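Local atomic coordinates of transferrin binding protein B (Actinobacillus suis, PDB entry 3PQU), a protein that binds host transferrin as an outer-membrane lipoprotein and so probably serves the bacterium in acquiring iron. Residues Leu94-His107 against Tyr120-Ser132. Numbering follows the deposited sequence. Where two conformers were deposited one is given.
Sequences LNDKTTSGLIYHSH and YVRSGYVFDESYS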
loop_
_atom_site.group_PDB
_atom_site.type_symbol
_atom_site.label_atom_id
_atom_site.label_comp_id
_atom_site.label_asym_id
_atom_site.label_seq_id
_atom_site.Cartn_x
_atom_site.Cartn_y
_atom_site.Cartn_z
ATOM N N LEU A 94 -6.040 -1.468 -24.484
ATOM C CA LEU A 94 -6.637 -2.606 -25.191
ATOM C C LEU A 94 -7.752 -2.146 -26.147
ATOM O O LEU A 94 -7.840 -2.613 -27.286
ATOM C CB LEU A 94 -7.188 -3.632 -24.193
ATOM C CG LEU A 94 -6.170 -4.414 -23.340
ATOM C CD1 LEU A 94 -6.891 -5.339 -22.379
ATOM C CD2 LEU A 94 -5.213 -5.230 -24.217
ATOM N N ASN A 95 -8.589 -1.224 -25.684
ATOM C CA ASN A 95 -9.620 -0.610 -26.539
ATOM C C ASN A 95 -9.079 0.129 -27.759
ATOM O O ASN A 95 -9.652 0.019 -28.844
ATOM C CB ASN A 95 -10.563 0.289 -25.734
ATOM C CG ASN A 95 -11.697 -0.502 -25.095
ATOM O OD1 ASN A 95 -12.548 -1.054 -25.794
ATOM N ND2 ASN A 95 -11.702 -0.581 -23.769
ATOM N N ASP A 96 -7.973 0.853 -27.597
ATOM C CA ASP A 96 -7.395 1.585 -28.720
ATOM C C ASP A 96 -6.868 0.669 -29.824
ATOM O O ASP A 96 -6.942 1.026 -30.972
ATOM C CB ASP A 96 -6.279 2.541 -28.270
ATOM C CG ASP A 96 -6.795 3.691 -27.403
ATOM O OD1 ASP A 96 -8.032 3.871 -27.309
ATOM O OD2 ASP A 96 -5.955 4.398 -26.803
ATOM N N LYS A 97 -6.332 -0.504 -29.487
ATOM C CA LYS A 97 -5.715 -1.362 -30.504
ATOM C C LYS A 97 -6.578 -2.554 -30.983
ATOM O O LYS A 97 -6.162 -3.333 -31.850
ATOM C CB LYS A 97 -4.359 -1.902 -30.013
ATOM C CG LYS A 97 -4.453 -2.951 -28.897
ATOM C CD LYS A 97 -3.036 -3.334 -28.396
ATOM C CE LYS A 97 -3.079 -4.366 -27.272
ATOM N NZ LYS A 97 -3.741 -5.667 -27.651
ATOM N N THR A 98 -7.762 -2.718 -30.410
ATOM C CA THR A 98 -8.539 -3.924 -30.664
ATOM C C THR A 98 -9.126 -3.951 -32.076
ATOM O O THR A 98 -9.552 -2.933 -32.620
ATOM C CB THR A 98 -9.690 -4.108 -29.641
ATOM O OG1 THR A 98 -10.355 -5.354 -29.885
ATOM C CG2 THR A 98 -10.728 -2.975 -29.774
ATOM N N THR A 99 -9.151 -5.126 -32.684
ATOM C CA THR A 99 -9.887 -5.259 -33.935
ATOM C C THR A 99 -11.017 -6.264 -33.706
ATOM O O THR A 99 -11.766 -6.585 -34.628
ATOM C CB THR A 99 -9.012 -5.780 -35.058
ATOM O OG1 THR A 99 -8.512 -7.061 -34.669
ATOM C CG2 THR A 99 -7.850 -4.824 -35.353
ATOM N N SER A 100 -11.128 -6.767 -32.478
ATOM C CA SER A 100 -12.193 -7.705 -32.135
ATOM C C SER A 100 -13.454 -6.995 -31.624
ATOM O O SER A 100 -14.580 -7.449 -31.881
ATOM C CB SER A 100 -11.720 -8.689 -31.040
ATOM O OG SER A 100 -11.614 -8.014 -29.806
ATOM N N GLY A 101 -13.262 -5.896 -30.895
ATOM C CA GLY A 101 -14.339 -5.255 -30.154
ATOM C C GLY A 101 -14.801 -6.119 -28.985
ATOM O O GLY A 101 -15.894 -5.923 -28.453
ATOM N N LEU A 102 -13.979 -7.089 -28.586
ATOM C CA LEU A 102 -14.347 -7.982 -27.498
ATOM C C LEU A 102 -13.426 -7.784 -26.299
ATOM O O LEU A 102 -12.510 -8.584 -26.072
ATOM C CB LEU A 102 -14.295 -9.427 -27.965
ATOM C CG LEU A 102 -15.363 -9.750 -29.014
ATOM C CD1 LEU A 102 -15.120 -11.109 -29.657
ATOM C CD2 LEU A 102 -16.731 -9.704 -28.370
ATOM N N ILE A 103 -13.676 -6.715 -25.547
ATOM C CA ILE A 103 -12.851 -6.332 -24.400
ATOM C C ILE A 103 -13.639 -6.613 -23.136
ATOM O O ILE A 103 -14.793 -6.156 -22.981
ATOM C CB ILE A 103 -12.504 -4.837 -24.420
ATOM C CG1 ILE A 103 -11.912 -4.418 -25.773
ATOM C CG2 ILE A 103 -11.568 -4.499 -23.291
ATOM C CD1 ILE A 103 -10.613 -5.089 -26.121
ATOM N N TYR A 104 -13.022 -7.369 -22.232
ATOM C CA TYR A 104 -13.664 -7.755 -20.979
ATOM C C TYR A 104 -12.755 -7.516 -19.779
ATOM O O TYR A 104 -11.527 -7.499 -19.910
ATOM C CB TYR A 104 -14.051 -9.238 -21.035
ATOM C CG TYR A 104 -15.072 -9.575 -22.093
ATOM C CD1 TYR A 104 -16.400 -9.173 -21.966
ATOM C CD2 TYR A 104 -14.709 -10.298 -23.226
ATOM C CE1 TYR A 104 -17.348 -9.480 -22.949
ATOM C CE2 TYR A 104 -15.646 -10.616 -24.207
ATOM C CZ TYR A 104 -16.963 -10.209 -24.058
ATOM O OH TYR A 104 -17.884 -10.536 -25.022
ATOM N N HIS A 105 -13.349 -7.333 -18.607
ATOM C CA HIS A 105 -12.557 -7.368 -17.383
ATOM C C HIS A 105 -13.371 -7.877 -16.185
ATOM O O HIS A 105 -14.598 -7.900 -16.216
ATOM C CB HIS A 105 -11.863 -6.031 -17.104
ATOM C CG HIS A 105 -12.795 -4.941 -16.685
ATOM N ND1 HIS A 105 -13.100 -4.690 -15.363
ATOM C CD2 HIS A 105 -13.490 -4.031 -17.413
ATOM C CE1 HIS A 105 -13.948 -3.675 -15.295
ATOM N NE2 HIS A 105 -14.199 -3.255 -16.525
ATOM N N SER A 106 -12.660 -8.317 -15.155
ATOM C CA SER A 106 -13.245 -9.060 -14.068
ATOM C C SER A 106 -14.219 -8.245 -13.209
ATOM O O SER A 106 -14.919 -8.815 -12.380
ATOM C CB SER A 106 -12.130 -9.635 -13.177
ATOM O OG SER A 106 -11.230 -8.595 -12.812
ATOM N N HIS A 107 -14.234 -6.924 -13.364
ATOM C CA HIS A 107 -15.209 -6.116 -12.630
ATOM C C HIS A 107 -16.279 -5.510 -13.567
ATOM O O HIS A 107 -17.010 -4.592 -13.170
ATOM C CB HIS A 107 -14.521 -4.996 -11.812
ATOM C CG HIS A 107 -13.849 -5.473 -10.553
ATOM N ND1 HIS A 107 -14.387 -5.274 -9.302
ATOM C CD2 HIS A 107 -12.692 -6.149 -10.360
ATOM C CE1 HIS A 107 -13.584 -5.797 -8.388
ATOM N NE2 HIS A 107 -12.549 -6.339 -9.006
ATOM N N TYR A 120 -12.415 -0.664 -2.274
ATOM C CA TYR A 120 -11.046 -0.165 -2.233
ATOM C C TYR A 120 -10.102 -0.953 -3.152
ATOM O O TYR A 120 -8.962 -0.570 -3.373
ATOM C CB TYR A 120 -10.525 -0.202 -0.789
ATOM C CG TYR A 120 -11.344 0.664 0.152
ATOM C CD1 TYR A 120 -11.178 2.049 0.166
ATOM C CD2 TYR A 120 -12.281 0.104 1.015
ATOM C CE1 TYR A 120 -11.931 2.863 1.014
ATOM C CE2 TYR A 120 -13.046 0.920 1.882
ATOM C CZ TYR A 120 -12.858 2.293 1.866
ATOM O OH TYR A 120 -13.586 3.109 2.706
ATOM N N VAL A 121 -10.584 -2.062 -3.676
ATOM C CA VAL A 121 -9.720 -2.972 -4.412
ATOM C C VAL A 121 -10.337 -3.341 -5.751
ATOM O O VAL A 121 -11.565 -3.393 -5.875
ATOM C CB VAL A 121 -9.470 -4.245 -3.577
ATOM C CG1 VAL A 121 -8.792 -5.303 -4.412
ATOM C CG2 VAL A 121 -8.644 -3.901 -2.336
ATOM N N ARG A 122 -9.481 -3.555 -6.748
ATOM C CA ARG A 122 -9.870 -4.166 -8.004
ATOM C C ARG A 122 -8.883 -5.298 -8.292
ATOM O O ARG A 122 -7.685 -5.137 -8.083
ATOM C CB ARG A 122 -9.796 -3.146 -9.151
ATOM C CG ARG A 122 -10.825 -2.026 -9.083
ATOM C CD ARG A 122 -12.231 -2.520 -9.403
ATOM N NE ARG A 122 -13.206 -1.437 -9.273
ATOM C CZ ARG A 122 -13.842 -1.136 -8.143
ATOM N NH1 ARG A 122 -13.616 -1.849 -7.046
ATOM N NH2 ARG A 122 -14.714 -0.136 -8.115
ATOM N N SER A 123 -9.367 -6.431 -8.785
ATOM C CA SER A 123 -8.447 -7.498 -9.143
ATOM C C SER A 123 -9.047 -8.403 -10.182
ATOM O O SER A 123 -10.247 -8.352 -10.424
ATOM C CB SER A 123 -8.048 -8.336 -7.924
ATOM O OG SER A 123 -9.006 -9.355 -7.674
ATOM N N GLY A 124 -8.184 -9.251 -10.757
ATOM C CA GLY A 124 -8.582 -10.325 -11.654
ATOM C C GLY A 124 -7.851 -10.208 -12.977
ATOM O O GLY A 124 -6.668 -10.533 -13.100
ATOM N N TYR A 125 -8.562 -9.721 -13.983
ATOM C CA TYR A 125 -8.028 -9.737 -15.332
ATOM C C TYR A 125 -8.699 -8.671 -16.184
ATOM O O TYR A 125 -9.795 -8.179 -15.877
ATOM C CB TYR A 125 -8.207 -11.126 -15.960
ATOM C CG TYR A 125 -9.617 -11.671 -15.817
ATOM C CD1 TYR A 125 -10.666 -11.173 -16.602
ATOM C CD2 TYR A 125 -9.908 -12.666 -14.888
ATOM C CE1 TYR A 125 -11.992 -11.664 -16.460
ATOM C CE2 TYR A 125 -11.225 -13.171 -14.741
ATOM C CZ TYR A 125 -12.255 -12.658 -15.543
ATOM O OH TYR A 125 -13.541 -13.128 -15.405
ATOM N N VAL A 126 -7.991 -8.294 -17.233
ATOM C CA VAL A 126 -8.508 -7.381 -18.234
ATOM C C VAL A 126 -7.907 -7.868 -19.543
ATOM O O VAL A 126 -6.707 -8.136 -19.619
ATOM C CB VAL A 126 -8.115 -5.936 -17.899
ATOM C CG1 VAL A 126 -6.646 -5.866 -17.455
ATOM C CG2 VAL A 126 -8.411 -5.005 -19.056
ATOM N N PHE A 127 -8.737 -8.041 -20.560
ATOM C CA PHE A 127 -8.226 -8.692 -21.761
ATOM C C PHE A 127 -9.054 -8.473 -23.018
ATOM O O PHE A 127 -10.237 -8.105 -22.956
ATOM C CB PHE A 127 -8.077 -10.199 -21.490
ATOM C CG PHE A 127 -9.393 -10.953 -21.502
ATOM C CD1 PHE A 127 -9.824 -11.605 -22.651
ATOM C CD2 PHE A 127 -10.203 -10.992 -20.365
ATOM C CE1 PHE A 127 -11.060 -12.283 -22.672
ATOM C CE2 PHE A 127 -11.417 -11.670 -20.368
ATOM C CZ PHE A 127 -11.851 -12.321 -21.524
ATOM N N ASP A 128 -8.399 -8.692 -24.155
ATOM C CA ASP A 128 -9.032 -8.721 -25.467
ATOM C C ASP A 128 -9.172 -10.203 -25.813
ATOM O O ASP A 128 -8.198 -10.951 -25.780
ATOM C CB ASP A 128 -8.149 -7.980 -26.491
ATOM C CG ASP A 128 -8.772 -7.901 -27.884
ATOM O OD1 ASP A 128 -9.494 -8.824 -28.285
ATOM O OD2 ASP A 128 -8.514 -6.927 -28.610
ATOM N N GLU A 129 -10.382 -10.650 -26.107
ATOM C CA GLU A 129 -10.602 -12.075 -26.366
ATOM C C GLU A 129 -9.776 -12.599 -27.546
ATOM O O GLU A 129 -9.383 -13.761 -27.564
ATOM C CB GLU A 129 -12.077 -12.333 -26.670
ATOM C CG GLU A 129 -12.401 -13.757 -27.034
ATOM C CD GLU A 129 -13.894 -13.959 -27.268
ATOM O OE1 GLU A 129 -14.698 -13.519 -26.418
ATOM O OE2 GLU A 129 -14.269 -14.558 -28.300
ATOM N N SER A 130 -9.546 -11.764 -28.555
ATOM C CA SER A 130 -8.850 -12.252 -29.738
ATOM C C SER A 130 -8.093 -11.154 -30.445
ATOM O O SER A 130 -8.684 -10.360 -31.190
ATOM C CB SER A 130 -9.828 -12.927 -30.718
ATOM O OG SER A 130 -9.120 -13.566 -31.775
ATOM N N TYR A 131 -6.779 -11.158 -30.249
ATOM C CA TYR A 131 -5.894 -10.107 -30.758
ATOM C C TYR A 131 -4.643 -10.710 -31.403
ATOM O O TYR A 131 -3.955 -11.543 -30.826
ATOM C CB TYR A 131 -5.487 -9.133 -29.627
ATOM C CG TYR A 131 -4.457 -8.108 -30.086
ATOM C CD1 TYR A 131 -4.837 -7.012 -30.873
ATOM C CD2 TYR A 131 -3.111 -8.250 -29.770
ATOM C CE1 TYR A 131 -3.894 -6.086 -31.324
ATOM C CE2 TYR A 131 -2.156 -7.319 -30.211
ATOM C CZ TYR A 131 -2.559 -6.248 -30.981
ATOM O OH TYR A 131 -1.631 -5.335 -31.412
ATOM N N SER A 132 -4.348 -10.270 -32.607
ATOM C CA SER A 132 -3.301 -10.878 -33.398
ATOM C C SER A 132 -2.097 -9.943 -33.467
ATOM O O SER A 132 -2.218 -8.794 -33.889
ATOM C CB SER A 132 -3.847 -11.156 -34.808
ATOM O OG SER A 132 -2.817 -11.575 -35.676
HETATM O O HOH W 1 -6.661 -5.196 -27.847
HETATM O O HOH W 2 -8.373 -7.612 -31.121
HETATM O O HOH W 3 -5.962 -8.418 -34.023
HETATM O O HOH W 4 -11.777 -8.837 -7.704
#
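Asp128 receives a hydroxyl on each carboxylate oxygen: Thr98 OG1 donates to OD2 from above the carboxylate plane (2.7 Å), and Ser100 OG to OD1 on the syn side (2.7 Å). Ser130 N closes an Asx turn on OD1 from the opposite face of that plane, and two waters donate to OD2; a carboxylate suits a place where five donors converge. The hydroxyls also shape their own loop: Thr98 OG1 accepts from Ser100 N (ST turn) and Gly101 N (ST motif), Ser100 OG from Leu102 N (ST turn). Nearby, Lys97 bends at its last torsion (chi4 60°) to set NZ 3.3 Å from the centroid of the Tyr131 ring, a cation-pi contact over the face; its salt bridge is with Asp150.

Antiparallel pairing follows, Tyr104 and Phe127 exchanging two backbone bonds. Beyond it Ser106 OG donates to Ser123 O (2.6 Å) and accepts from Tyr125 N, bracing the corner at Gly124, whose backbone (phi 125°, psi -103°) suits a residue without CB. Ser106 CB lies over the Tyr125 ring, and Arg122 CD over the His107 imidazole, whose NE2 accepts from Ser123 N (3.2 Å).

In the N-lobe handle, strand 103-105 edges a five-stranded sheet, strand 121-128 lies between strands 103-105 and 150-157, and helix 91-97 packs Leu94 on Val126.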